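PDB 4AFM: endoglucanase CEL5A from Eubacterium cellulosolvens, which probably hydrolyses beta-1,4-glucans as a family 5 glycoside hydrolase and carries the non-catalytic carbohydrate-binding module described here, which is likely to recognise xyloglucan. Local coordinates for residues N42-I47 with F87-I92; K48-G53 with T119-V124; V57-R62 with W72-P77. All blocks are in the same frame, centred on the assembly; numbering follows the deposited sequence.

From the N terminus, strand 45-52 is the first to take part and serves two of the three contacts. In contact 1 its start pairs with the end of strand 84-88, while F45 and the loop before it meet the first turn of helix 89-96. In contact 2 its later part pairs with 119-124. Because the segments alternate along the chain, these two closures cross. Contact 3 joins the next strand, 56-62, to 71-75 in a short hairpin, so its small loop lies within both larger ones. Contacts 1 and 2 belong to one sheet and contact 3 to another; F87 and I92 of contact 1 bridge them, touching I75 and F60.

Contact 1 (N42-I47 with F87-I92); sequences NKNFEI and FTKEQI
K89 lays its side chain across F45, and following it outward shows how one lysine can join a helix start to a strand. Its CB sits over the centre of the F45 ring, 3.9 Å from the centroid in a CH-pi contact. CG, anti to the backbone N (chi1 178°), comes 3.7 Å from CE2 of F45. The chain stays extended from there: CD also lies against CE2 and passes 3.2 Å from K43 O, CE follows the same carbonyl, and NZ ends on it with a hydrogen bond of 3.1 Å, its nitrogen well above the carbonyl plane. NZ has a second acceptor in L41 O. An alanine here would keep CB over the ring but would probably leave both carbonyls without their ammonium partner and open a gap beside CE2 of F45.

The backbone adds to the grip. K89 N donates to F45 O at 2.9 Å, continuing past the antiparallel hydrogen-bonded pair of I47 and F87, while T88 and Q91 form a capping box at the helix start. I92 brings CD1 to 3.7 Å from F45 CE1.

F39 meets the F45 ring edge-to-face, and Y127 of strand 118-127 also touches it. Strand 45-52 is paired with both 84-88 and 118-127, while helix 89-96 places I92 against L58 and F60 of strand 56-62.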
ATOM      1  N   ASN A  42     -12.252  -2.163 -11.096  1.00  7.10           N
ATOM      2  CA  ASN A  42     -13.328  -2.289 -12.085  1.00  7.77           C
ATOM      3  C   ASN A  42     -12.825  -1.976 -13.475  1.00  8.98           C
ATOM      4  O   ASN A  42     -13.506  -2.408 -14.423  1.00 10.80           O
ATOM      5  CB  ASN A  42     -14.446  -1.273 -11.763  1.00  8.17           C
ATOM      6  CG  ASN A  42     -15.140  -1.646 -10.523  1.00  7.85           C
ATOM      7  OD1 ASN A  42     -15.961  -2.575 -10.542  1.00 10.95           O
ATOM      8  ND2 ASN A  42     -14.953  -0.980  -9.440  1.00  8.53           N
ATOM      9  N   LYS A  43     -11.737  -1.307 -13.640  1.00  8.83           N
ATOM     10  CA  LYS A  43     -11.200  -1.111 -15.018  1.00 10.28           C
ATOM     11  C   LYS A  43     -10.563  -2.389 -15.498  1.00  9.71           C
ATOM     12  O   LYS A  43     -10.243  -3.282 -14.742  1.00 10.22           O
ATOM     13  CB  LYS A  43     -10.168   0.020 -14.976  1.00 12.07           C
ATOM     14  CG  LYS A  43     -10.817   1.328 -14.529  1.00 16.04           C
ATOM     15  CD  LYS A  43     -10.124   2.673 -14.681  1.00 21.00           C
ATOM     16  CE  LYS A  43      -9.834   2.915 -16.145  1.00 26.76           C
ATOM     17  NZ  LYS A  43     -11.001   3.578 -16.822  1.00 35.86           N
ATOM     18  N   ASN A  44     -10.313  -2.468 -16.827  1.00 10.72           N
ATOM     19  CA  ASN A  44      -9.496  -3.547 -17.306  1.00 11.12           C
ATOM     20  C   ASN A  44      -8.094  -3.165 -17.010  1.00 11.81           C
ATOM     21  O   ASN A  44      -7.762  -1.947 -17.087  1.00 14.91           O
ATOM     22  CB  ASN A  44      -9.690  -3.714 -18.820  1.00 12.50           C
ATOM     23  CG  ASN A  44      -9.247  -5.061 -19.235  1.00 17.06           C
ATOM     24  OD1 ASN A  44      -8.926  -6.001 -18.434  1.00 18.85           O
ATOM     25  ND2 ASN A  44      -9.164  -5.226 -20.581  1.00 22.42           N
ATOM     26  N   PHE A  45      -7.420  -3.980 -16.303  1.00 10.67           N
ATOM     27  CA  PHE A  45      -6.044  -3.648 -15.859  1.00  9.89           C
ATOM     28  C   PHE A  45      -5.109  -4.812 -15.990  1.00  9.22           C
ATOM     29  O   PHE A  45      -5.530  -5.982 -16.182  1.00  9.37           O
ATOM     30  CB  PHE A  45      -6.093  -3.213 -14.385  1.00 10.03           C
ATOM     31  CG  PHE A  45      -6.488  -4.278 -13.380  1.00  8.96           C
ATOM     32  CD1 PHE A  45      -5.498  -5.211 -12.913  1.00  8.87           C
ATOM     33  CD2 PHE A  45      -7.774  -4.429 -12.892  1.00  8.91           C
ATOM     34  CE1 PHE A  45      -5.896  -6.193 -12.077  1.00  8.27           C
ATOM     35  CE2 PHE A  45      -8.153  -5.423 -12.075  1.00  8.84           C
ATOM     36  CZ  PHE A  45      -7.183  -6.340 -11.617  1.00  8.57           C
ATOM     37  N   GLU A  46      -3.822  -4.486 -15.944  1.00  8.97           N
ATOM     38  CA  GLU A  46      -2.793  -5.492 -15.714  0.64  9.25           C
ATOM     39  C   GLU A  46      -1.923  -5.023 -14.615  1.00  9.03           C
ATOM     40  O   GLU A  46      -1.842  -3.803 -14.327  1.00  9.48           O
ATOM     41  CB  GLU A  46      -1.949  -5.755 -16.947  0.64 13.47           C
ATOM     42  CG  GLU A  46      -1.369  -4.562 -17.592  0.64 17.18           C
ATOM     43  CD  GLU A  46      -0.733  -4.884 -18.932  0.64 22.03           C
ATOM     44  OE1 GLU A  46      -1.080  -5.938 -19.572  0.64 22.07           O
ATOM     45  OE2 GLU A  46       0.128  -4.012 -19.302  0.64 29.71           O
ATOM     46  N   ILE A  47      -1.336  -5.970 -13.914  1.00  7.47           N
ATOM     47  CA  ILE A  47      -0.348  -5.657 -12.885  0.84  7.55           C
ATOM     48  C   ILE A  47       1.009  -6.101 -13.402  1.00  7.36           C
ATOM     49  O   ILE A  47       1.125  -7.313 -13.837  1.00  8.00           O
ATOM     50  CB  ILE A  47      -0.739  -6.381 -11.583  0.84  8.37           C
ATOM     51  CG1 ILE A  47      -2.076  -5.759 -11.028  0.84  9.95           C
ATOM     52  CG2 ILE A  47       0.388  -6.267 -10.514  0.84  9.65           C
ATOM     53  CD1 ILE A  47      -2.644  -6.516  -9.908  0.84 11.32           C
ATOM     54  N   PHE A  87       0.503  -9.790 -15.082  1.00  6.96           N
ATOM     55  CA  PHE A  87      -0.710 -10.476 -14.660  1.00  7.01           C
ATOM     56  C   PHE A  87      -1.888  -9.686 -15.242  1.00  7.79           C
ATOM     57  O   PHE A  87      -1.844  -8.458 -15.217  1.00  9.83           O
ATOM     58  CB  PHE A  87      -0.840 -10.515 -13.138  1.00  7.83           C
ATOM     59  CG  PHE A  87       0.320 -11.170 -12.445  1.00  6.58           C
ATOM     60  CD1 PHE A  87       1.428 -10.435 -12.047  1.00  6.76           C
ATOM     61  CD2 PHE A  87       0.313 -12.552 -12.155  1.00  6.81           C
ATOM     62  CE1 PHE A  87       2.458 -10.995 -11.387  1.00  7.17           C
ATOM     63  CE2 PHE A  87       1.374 -13.122 -11.485  1.00  6.72           C
ATOM     64  CZ  PHE A  87       2.439 -12.351 -11.087  1.00  7.03           C
ATOM     65  N   THR A  88      -2.858 -10.316 -15.818  1.00  7.68           N
ATOM     66  CA  THR A  88      -3.994  -9.560 -16.378  1.00  8.31           C
ATOM     67  C   THR A  88      -5.254  -9.766 -15.617  1.00  8.51           C
ATOM     68  O   THR A  88      -5.478 -10.806 -14.970  1.00  8.40           O
ATOM     69  CB  THR A  88      -4.285  -9.989 -17.800  1.00 10.13           C
ATOM     70  OG1 THR A  88      -4.840 -11.310 -17.843  1.00 12.83           O
ATOM     71  CG2 THR A  88      -2.973  -9.985 -18.690  1.00 11.59           C
ATOM     72  N   LYS A  89      -6.157  -8.766 -15.715  1.00  7.75           N
ATOM     73  CA  LYS A  89      -7.392  -8.907 -15.026  1.00  8.50           C
ATOM     74  C   LYS A  89      -8.168 -10.147 -15.513  1.00  9.34           C
ATOM     75  O   LYS A  89      -8.815 -10.861 -14.724  1.00  8.70           O
ATOM     76  CB  LYS A  89      -8.295  -7.664 -15.229  1.00  8.45           C
ATOM     77  CG  LYS A  89      -9.616  -7.808 -14.564  1.00  9.27           C
ATOM     78  CD  LYS A  89     -10.430  -6.513 -14.723  1.00  9.47           C
ATOM     79  CE  LYS A  89     -11.681  -6.595 -13.972  1.00 10.45           C
ATOM     80  NZ  LYS A  89     -12.448  -5.284 -14.061  1.00 10.92           N
ATOM     81  N   GLU A  90      -8.148 -10.408 -16.815  1.00  9.89           N
ATOM     82  CA  GLU A  90      -8.998 -11.529 -17.222  0.69 11.61           C
ATOM     83  C   GLU A  90      -8.343 -12.853 -16.645  1.00 10.91           C
ATOM     84  O   GLU A  90      -9.144 -13.759 -16.261  1.00 10.87           O
ATOM     85  CB  GLU A  90      -9.038 -11.497 -18.733  0.69 15.36           C
ATOM     86  CG  GLU A  90      -9.748 -10.309 -19.442  0.69 26.44           C
ATOM     87  CD  GLU A  90     -10.937  -9.559 -18.732  0.69 33.71           C
ATOM     88  OE1 GLU A  90     -12.050 -10.133 -18.690  0.69 43.33           O
ATOM     89  OE2 GLU A  90     -10.815  -8.333 -18.307  0.69 34.12           O
ATOM     90  N   GLN A  91      -7.049 -12.993 -16.566  1.00  9.71           N
ATOM     91  CA  GLN A  91      -6.483 -14.176 -15.936  1.00 10.48           C
ATOM     92  C   GLN A  91      -6.857 -14.271 -14.465  1.00  9.87           C
ATOM     93  O   GLN A  91      -7.210 -15.289 -13.891  1.00 10.28           O
ATOM     94  CB  GLN A  91      -5.031 -14.003 -16.214  1.00 13.41           C
ATOM     95  CG  GLN A  91      -4.214 -14.886 -15.445  1.00 13.80           C
ATOM     96  CD  GLN A  91      -2.758 -14.419 -15.323  1.00 11.09           C
ATOM     97  OE1 GLN A  91      -2.322 -13.235 -15.276  1.00 11.29           O
ATOM     98  NE2 GLN A  91      -1.951 -15.433 -15.184  1.00 11.62           N
ATOM     99  N   ILE A  92      -6.788 -13.115 -13.766  1.00  8.97           N
ATOM    100  CA  ILE A  92      -7.128 -13.070 -12.346  1.00  8.10           C
ATOM    101  C   ILE A  92      -8.586 -13.456 -12.192  1.00  8.41           C
ATOM    102  O   ILE A  92      -8.901 -14.218 -11.242  1.00  8.87           O
ATOM    103  CB  ILE A  92      -6.836 -11.623 -11.786  1.00  8.61           C
ATOM    104  CG1 ILE A  92      -5.347 -11.307 -11.840  1.00  8.72           C
ATOM    105  CG2 ILE A  92      -7.392 -11.483 -10.436  1.00  9.45           C
ATOM    106  CD1 ILE A  92      -5.017  -9.780 -11.708  1.00  8.82           C
TER

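Contact 2 (K48-G53 with T119-V124); sequences KVDYSG and TVTKIV
V49 and V120 meet methyl to methyl on the buried face of this strand pair, CG1 to CG1 at 3.8 Å. V49 CG1, anti to its backbone N (chi1 -177°), is the shared methyl: it meets both branches of V120 and faces CG1 of I123, 4.2 Å away. V120 CG2 also reaches toward CB of Y51. I56 of strand 56-62 covers V49 and Y51 on this side.

The other face is close-packed at one end, where K48 CB lies 3.5 Å from CG2 of V124 in the conformer described, one of two. Beyond, it is polar and looser. D50 and K122 lie side by side and point the same way, yet OD2 of D50 rests 3.5 Å from K122 CB and 5.9 Å from K122 NZ. A water donates to D50 OD2 at 2.7 Å and is also hydrogen-bonded to T121 OG1, while D50 OD1 is taken by T84. A second water joins S52 OG to T119 O.

Between the D50-K122 and Y51-V120 pairs the register slips by one residue. D50 N donates to K122 O at 2.8 Å, but D50 O accepts from T121 N at 2.9 Å, and K122 N is buried with no partner in the model. T121, with psi of -20°, takes up the extra residue. This is a beta bulge, a classic irregularity of antiparallel sheets, in a module that probably has the beta-sandwich fold of many carbohydrate-binding modules.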
ATOM      1  N   LYS A  48       2.003  -5.304 -13.384  1.00  6.64           N
ATOM      2  CA  LYS A  48       3.317  -5.685 -13.861  1.00  7.06           C
ATOM      3  C   LYS A  48       4.289  -5.530 -12.724  1.00  6.59           C
ATOM      4  O   LYS A  48       4.307  -4.501 -11.991  1.00  7.51           O
ATOM      5  CB  LYS A  48       3.764  -4.751 -14.978  1.00  8.70           C
ATOM      6  CG  LYS A  48       2.763  -4.821 -16.143  1.00 11.88           C
ATOM      7  CD  LYS A  48       3.362  -4.149 -17.343  1.00 19.25           C
ATOM      8  CE  LYS A  48       2.930  -2.754 -17.423  1.00 27.26           C
ATOM      9  NZ  LYS A  48       2.922  -2.520 -18.909  1.00 39.03           N
ATOM     10  N   VAL A  49       5.176  -6.490 -12.546  1.00  6.28           N
ATOM     11  CA  VAL A  49       6.119  -6.495 -11.404  1.00  5.80           C
ATOM     12  C   VAL A  49       7.531  -6.685 -11.944  1.00  5.87           C
ATOM     13  O   VAL A  49       7.755  -7.740 -12.646  1.00  6.52           O
ATOM     14  CB  VAL A  49       5.765  -7.650 -10.421  1.00  5.81           C
ATOM     15  CG1 VAL A  49       6.718  -7.573  -9.241  1.00  6.12           C
ATOM     16  CG2 VAL A  49       4.328  -7.556  -9.938  1.00  6.55           C
ATOM     17  N   ASP A  50       8.434  -5.823 -11.657  1.00  5.77           N
ATOM     18  CA  ASP A  50       9.859  -6.041 -11.966  1.00  6.20           C
ATOM     19  C   ASP A  50      10.436  -6.752 -10.798  1.00  6.17           C
ATOM     20  O   ASP A  50      10.391  -6.242  -9.626  1.00  6.34           O
ATOM     21  CB  ASP A  50      10.556  -4.732 -12.203  1.00  7.37           C
ATOM     22  CG  ASP A  50      10.048  -3.964 -13.403  1.00  8.24           C
ATOM     23  OD1 ASP A  50       9.295  -4.461 -14.238  1.00  9.05           O
ATOM     24  OD2 ASP A  50      10.435  -2.747 -13.462  1.00 10.33           O
ATOM     25  N   TYR A  51      11.049  -7.912 -11.013  1.00  6.17           N
ATOM     26  CA  TYR A  51      11.491  -8.809  -9.910  1.00  6.37           C
ATOM     27  C   TYR A  51      12.660  -9.619 -10.359  1.00  6.52           C
ATOM     28  O   TYR A  51      12.879  -9.792 -11.578  1.00  6.70           O
ATOM     29  CB  TYR A  51      10.344  -9.714  -9.438  1.00  6.39           C
ATOM     30  CG  TYR A  51      10.037 -10.835 -10.363  1.00  6.74           C
ATOM     31  CD1 TYR A  51       9.440 -10.567 -11.630  1.00  7.41           C
ATOM     32  CD2 TYR A  51      10.399 -12.159 -10.059  1.00  6.91           C
ATOM     33  CE1 TYR A  51       9.269 -11.616 -12.541  1.00  8.45           C
ATOM     34  CE2 TYR A  51      10.173 -13.170 -10.975  1.00  8.22           C
ATOM     35  CZ  TYR A  51       9.593 -12.866 -12.187  1.00  8.83           C
ATOM     36  OH  TYR A  51       9.397 -13.906 -13.121  1.00 11.52           O
ATOM     37  N   SER A  52      13.328 -10.200  -9.398  1.00  6.33           N
ATOM     38  CA  SER A  52      14.342 -11.251  -9.681  1.00  6.86           C
ATOM     39  C   SER A  52      14.500 -12.084  -8.454  1.00  6.67           C
ATOM     40  O   SER A  52      14.133 -11.699  -7.336  1.00  6.86           O
ATOM     41  CB  SER A  52      15.578 -10.676 -10.167  1.00  9.64           C
ATOM     42  OG  SER A  52      16.245  -9.960  -9.249  1.00 10.31           O
ATOM     43  N   GLY A  53      15.149 -13.267  -8.579  1.00  6.66           N
ATOM     44  CA  GLY A  53      15.661 -14.027  -7.483  1.00  6.74           C
ATOM     45  C   GLY A  53      14.838 -15.240  -7.125  1.00  6.85           C
ATOM     46  O   GLY A  53      15.335 -16.163  -6.491  1.00  7.30           O
ATOM     47  N   THR A 119      13.647 -10.121  -4.916  1.00  5.98           N
ATOM     48  CA  THR A 119      13.668  -8.677  -4.810  1.00  6.34           C
ATOM     49  C   THR A 119      12.708  -8.105  -5.856  1.00  6.34           C
ATOM     50  O   THR A 119      12.804  -8.461  -7.057  1.00  7.24           O
ATOM     51  CB  THR A 119      15.067  -8.050  -5.018  1.00  6.85           C
ATOM     52  OG1 THR A 119      15.834  -8.593  -3.894  1.00  8.14           O
ATOM     53  CG2 THR A 119      15.080  -6.571  -4.918  1.00  7.68           C
ATOM     54  N   VAL A 120      11.780  -7.271  -5.421  1.00  6.00           N
ATOM     55  CA  VAL A 120      10.905  -6.540  -6.297  1.00  5.85           C
ATOM     56  C   VAL A 120      11.393  -5.114  -6.369  1.00  5.73           C
ATOM     57  O   VAL A 120      11.558  -4.480  -5.287  1.00  6.19           O
ATOM     58  CB  VAL A 120       9.460  -6.658  -5.757  1.00  6.39           C
ATOM     59  CG1 VAL A 120       8.542  -5.667  -6.508  1.00  7.36           C
ATOM     60  CG2 VAL A 120       8.932  -8.096  -5.897  1.00  7.32           C
ATOM     61  N   THR A 121      11.513  -4.568  -7.544  1.00  5.93           N
ATOM     62  CA  THR A 121      11.930  -3.176  -7.713  1.00  6.33           C
ATOM     63  C   THR A 121      10.816  -2.263  -8.175  1.00  6.08           C
ATOM     64  O   THR A 121      10.922  -1.051  -8.042  1.00  7.05           O
ATOM     65  CB  THR A 121      13.151  -3.080  -8.654  1.00  7.10           C
ATOM     66  OG1 THR A 121      12.803  -3.701  -9.909  1.00  7.27           O
ATOM     67  CG2 THR A 121      14.370  -3.782  -8.064  1.00  7.82           C
ATOM     68  N   LYS A 122       9.731  -2.798  -8.762  1.00  5.91           N
ATOM     69  CA  LYS A 122       8.636  -1.937  -9.226  1.00  6.04           C
ATOM     70  C   LYS A 122       7.372  -2.750  -9.358  1.00  5.65           C
ATOM     71  O   LYS A 122       7.438  -3.907  -9.808  1.00  6.08           O
ATOM     72  CB  LYS A 122       9.019  -1.288 -10.558  1.00  8.03           C
ATOM     73  CG  LYS A 122       8.104  -0.136 -10.876  1.00 10.32           C
ATOM     74  CD  LYS A 122       8.644   0.637 -12.132  1.00 14.54           C
ATOM     75  CE  LYS A 122       7.960   1.950 -12.273  1.00 17.28           C
ATOM     76  NZ  LYS A 122       8.476   2.812 -13.413  1.00 22.62           N
ATOM     77  N   ILE A 123       6.252  -2.179  -8.994  1.00  5.71           N
ATOM     78  CA  ILE A 123       4.922  -2.760  -9.218  1.00  5.79           C
ATOM     79  C   ILE A 123       4.079  -1.674  -9.811  1.00  6.12           C
ATOM     80  O   ILE A 123       3.989  -0.564  -9.233  1.00  6.57           O
ATOM     81  CB  ILE A 123       4.283  -3.275  -7.921  1.00  6.18           C
ATOM     82  CG1 ILE A 123       5.185  -4.289  -7.203  1.00  6.88           C
ATOM     83  CG2 ILE A 123       2.920  -3.846  -8.191  1.00  6.91           C
ATOM     84  CD1 ILE A 123       4.671  -4.757  -5.845  1.00  7.84           C
ATOM     85  N   VAL A 124       3.487  -1.952 -10.955  1.00  6.39           N
ATOM     86  CA  VAL A 124       2.593  -0.941 -11.608  0.74  7.58           C
ATOM     87  C   VAL A 124       1.307  -1.566 -11.979  1.00  7.37           C
ATOM     88  O   VAL A 124       1.183  -2.783 -12.323  1.00  9.42           O
ATOM     89  CB  VAL A 124       3.233  -0.396 -12.872  0.74  9.62           C
ATOM     90  CG1 VAL A 124       4.516   0.283 -12.575  0.74 10.36           C
ATOM     91  CG2 VAL A 124       3.374  -1.427 -13.859  0.74 15.34           C
TER
HETATM   92  O   HOH W   1      12.380  -1.818 -11.801  1.00 13.00           O
HETATM   93  O   HOH W   2      15.231  -7.439  -8.602  1.00 12.54           O

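Contact 3 (V57-R62 with W72-P77); sequences VLIFAR and WAQISP
I59, in the conformer described, lays CG2 over one face of the six-membered ring of W72, 3.5 Å from its centroid and 4° off the normal, a CH-pi contact. A second conformer is modelled, so the contact may not be permanent. A61 adds its CB beside the same ring, 3.7 Å from CE3 and approaching obliquely. On the other face of the sheet, where L58, F60, A73 and I75 lie, the contacts are longer: L58 CB to I75 CG1 is 4.1 Å and F60 CB to A73 CB 4.3 Å. L58 with I75 and F60 with A73 form hydrogen-bonded pairs.

Outward, Q74 runs alongside I59, its CG 3.5 Å from I59 CD1, and then turns polar. Its OE1 lies at the edge of the indole, in the ring plane, and accepts from W72 NE1 at 2.9 Å on a lone pair. In W72, chi1 of -175° puts CG anti to the backbone N, and chi2 of -97° turns the indole so that I59 CG2 meets its face; the bond to Q74 should limit its rotation.

The chemistry implies an exposed tryptophan backed by aliphatic carbon and steered by an amide. Such an aromatic is the kind of surface on which carbohydrate-binding modules commonly stack sugars, and W72 might serve so here.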
ATOM      1  N   VAL A  57       4.318 -15.186  -7.650  1.00  6.80           N
ATOM      2  CA  VAL A  57       2.863 -15.373  -7.831  1.00  7.22           C
ATOM      3  C   VAL A  57       2.117 -14.148  -7.341  1.00  6.01           C
ATOM      4  O   VAL A  57       2.578 -13.411  -6.474  1.00  6.76           O
ATOM      5  CB  VAL A  57       2.311 -16.666  -7.173  1.00  7.75           C
ATOM      6  CG1 VAL A  57       2.939 -17.893  -7.801  1.00 10.26           C
ATOM      7  CG2 VAL A  57       2.575 -16.646  -5.676  1.00  9.56           C
ATOM      8  N   LEU A  58       0.905 -14.006  -7.845  1.00  5.87           N
ATOM      9  CA  LEU A  58      -0.052 -12.994  -7.423  1.00  5.75           C
ATOM     10  C   LEU A  58      -1.201 -13.737  -6.801  1.00  5.97           C
ATOM     11  O   LEU A  58      -1.711 -14.757  -7.361  1.00  7.04           O
ATOM     12  CB  LEU A  58      -0.514 -12.161  -8.625  1.00  6.11           C
ATOM     13  CG  LEU A  58      -1.588 -11.105  -8.316  1.00  7.00           C
ATOM     14  CD1 LEU A  58      -1.019 -10.014  -7.424  1.00  8.38           C
ATOM     15  CD2 LEU A  58      -2.045 -10.522  -9.686  1.00  8.66           C
ATOM     16  N   ILE A  59      -1.701 -13.312  -5.665  1.00  5.98           N
ATOM     17  CA  ILE A  59      -2.813 -13.927  -4.859  0.58  5.98           C
ATOM     18  C   ILE A  59      -3.965 -12.940  -4.889  1.00  5.68           C
ATOM     19  O   ILE A  59      -3.737 -11.792  -4.395  1.00  6.01           O
ATOM     20  CB  ILE A  59      -2.410 -14.196  -3.358  0.58  6.24           C
ATOM     21  CG1 ILE A  59      -1.088 -14.940  -3.202  0.58  6.71           C
ATOM     22  CG2 ILE A  59      -3.550 -14.878  -2.630  0.58  6.61           C
ATOM     23  CD1 ILE A  59      -0.993 -16.257  -3.941  0.58  8.91           C
ATOM     24  N   PHE A  60      -5.158 -13.290  -5.311  1.00  5.79           N
ATOM     25  CA  PHE A  60      -6.405 -12.584  -4.959  1.00  5.97           C
ATOM     26  C   PHE A  60      -7.155 -13.493  -4.049  1.00  6.15           C
ATOM     27  O   PHE A  60      -7.369 -14.706  -4.454  1.00  7.29           O
ATOM     28  CB  PHE A  60      -7.230 -12.255  -6.196  1.00  6.75           C
ATOM     29  CG  PHE A  60      -6.886 -10.946  -6.861  1.00  7.13           C
ATOM     30  CD1 PHE A  60      -5.539 -10.553  -7.119  1.00  7.30           C
ATOM     31  CD2 PHE A  60      -7.903 -10.113  -7.206  1.00  7.56           C
ATOM     32  CE1 PHE A  60      -5.318  -9.319  -7.762  1.00  7.56           C
ATOM     33  CE2 PHE A  60      -7.623  -8.887  -7.879  1.00  8.83           C
ATOM     34  CZ  PHE A  60      -6.346  -8.485  -8.089  1.00  7.50           C
ATOM     35  N   ALA A  61      -7.582 -13.086  -2.864  1.00  5.90           N
ATOM     36  CA  ALA A  61      -8.246 -14.004  -1.932  1.00  5.71           C
ATOM     37  C   ALA A  61      -9.467 -13.391  -1.362  1.00  5.76           C
ATOM     38  O   ALA A  61      -9.565 -12.162  -1.123  1.00  5.59           O
ATOM     39  CB  ALA A  61      -7.299 -14.514  -0.846  1.00  6.06           C
ATOM     40  N   ARG A  62     -10.429 -14.269  -1.042  1.00  6.00           N
ATOM     41  CA  ARG A  62     -11.634 -13.933  -0.260  1.00  6.75           C
ATOM     42  C   ARG A  62     -11.686 -14.876   0.878  1.00  6.72           C
ATOM     43  O   ARG A  62     -11.616 -16.109   0.703  1.00  7.11           O
ATOM     44  CB  ARG A  62     -12.877 -14.117  -1.165  1.00  7.25           C
ATOM     45  CG  ARG A  62     -14.179 -13.828  -0.393  1.00  7.63           C
ATOM     46  CD  ARG A  62     -15.399 -14.064  -1.284  1.00  8.34           C
ATOM     47  NE  ARG A  62     -15.603 -15.529  -1.409  1.00  8.44           N
ATOM     48  CZ  ARG A  62     -16.454 -16.084  -2.295  1.00  9.81           C
ATOM     49  NH1 ARG A  62     -17.058 -15.360  -3.225  1.00 11.69           N
ATOM     50  NH2 ARG A  62     -16.633 -17.393  -2.254  1.00 10.01           N
ATOM     51  N   TRP A  72      -8.766 -18.770  -2.881  1.00  6.10           N
ATOM     52  CA  TRP A  72      -7.323 -18.462  -2.879  1.00  6.67           C
ATOM     53  C   TRP A  72      -6.857 -18.518  -4.324  1.00  7.53           C
ATOM     54  O   TRP A  72      -6.523 -19.646  -4.852  1.00  8.99           O
ATOM     55  CB  TRP A  72      -6.598 -19.420  -1.980  1.00  7.77           C
ATOM     56  CG  TRP A  72      -5.104 -19.085  -1.840  1.00  8.06           C
ATOM     57  CD1 TRP A  72      -4.097 -19.681  -2.569  1.00  8.66           C
ATOM     58  CD2 TRP A  72      -4.509 -18.137  -0.920  1.00  8.08           C
ATOM     59  NE1 TRP A  72      -2.869 -19.165  -2.140  1.00  9.15           N
ATOM     60  CE2 TRP A  72      -3.090 -18.228  -1.181  1.00  8.39           C
ATOM     61  CE3 TRP A  72      -4.978 -17.293   0.027  1.00  8.56           C
ATOM     62  CZ2 TRP A  72      -2.160 -17.467  -0.421  1.00  9.03           C
ATOM     63  CZ3 TRP A  72      -4.084 -16.489   0.755  1.00  9.28           C
ATOM     64  CH2 TRP A  72      -2.666 -16.603   0.495  1.00  9.70           C
ATOM     65  N   ALA A  73      -6.951 -17.450  -5.021  1.00  9.08           N
ATOM     66  CA  ALA A  73      -6.722 -17.352  -6.554  1.00  9.36           C
ATOM     67  C   ALA A  73      -5.181 -17.141  -6.665  1.00 10.58           C
ATOM     68  O   ALA A  73      -4.796 -15.882  -6.743  1.00 13.89           O
ATOM     69  CB  ALA A  73      -7.574 -16.385  -7.182  1.00 11.28           C
ATOM     70  N   GLN A  74      -4.367 -18.095  -6.589  1.00 10.54           N
ATOM     71  CA  GLN A  74      -2.927 -18.027  -6.734  1.00 11.10           C
ATOM     72  C   GLN A  74      -2.639 -18.125  -8.225  1.00 11.21           C
ATOM     73  O   GLN A  74      -2.983 -19.223  -8.843  1.00 14.25           O
ATOM     74  CB  GLN A  74      -2.308 -19.062  -5.964  1.00 14.34           C
ATOM     75  CG  GLN A  74      -0.862 -19.117  -6.024  1.00 14.39           C
ATOM     76  CD  GLN A  74      -0.354 -20.032  -5.010  1.00 15.29           C
ATOM     77  OE1 GLN A  74      -0.715 -20.145  -3.859  1.00 17.11           O
ATOM     78  NE2 GLN A  74       0.569 -20.857  -5.515  1.00 15.90           N
ATOM     79  N   ILE A  75      -2.026 -17.142  -8.810  1.00  9.18           N
ATOM     80  CA  ILE A  75      -1.769 -17.174 -10.224  1.00 10.48           C
ATOM     81  C   ILE A  75      -0.337 -16.906 -10.499  1.00  9.03           C
ATOM     82  O   ILE A  75       0.359 -16.065  -9.950  1.00  8.53           O
ATOM     83  CB  ILE A  75      -2.560 -16.457 -11.187  1.00 13.78           C
ATOM     84  CG1 ILE A  75      -2.537 -15.070 -10.689  1.00 11.91           C
ATOM     85  CG2 ILE A  75      -4.017 -16.931 -11.262  1.00 14.43           C
ATOM     86  CD1 ILE A  75      -3.058 -14.097 -11.795  1.00 14.68           C
ATOM     87  N   SER A  76       0.101 -17.707 -11.467  1.00 10.05           N
ATOM     88  CA  SER A  76       1.427 -17.455 -12.083  0.89 10.20           C
ATOM     89  C   SER A  76       1.258 -16.336 -13.086  1.00  9.12           C
ATOM     90  O   SER A  76       0.220 -16.048 -13.531  1.00  9.73           O
ATOM     91  CB  SER A  76       1.959 -18.769 -12.716  0.89 14.31           C
ATOM     92  OG  SER A  76       0.956 -19.095 -13.552  0.89 22.87           O
ATOM     93  N   PRO A  77       2.408 -15.734 -13.506  1.00  8.33           N
ATOM     94  CA  PRO A  77       2.294 -14.658 -14.518  1.00  8.03           C
ATOM     95  C   PRO A  77       1.585 -15.106 -15.779  1.00  7.94           C
ATOM     96  O   PRO A  77       1.800 -16.239 -16.221  1.00  8.97           O
ATOM     97  CB  PRO A  77       3.795 -14.395 -14.795  1.00  8.94           C
ATOM     98  CG  PRO A  77       4.510 -14.749 -13.483  1.00  8.11           C
ATOM     99  CD  PRO A  77       3.757 -15.941 -13.013  1.00  8.99           C
TER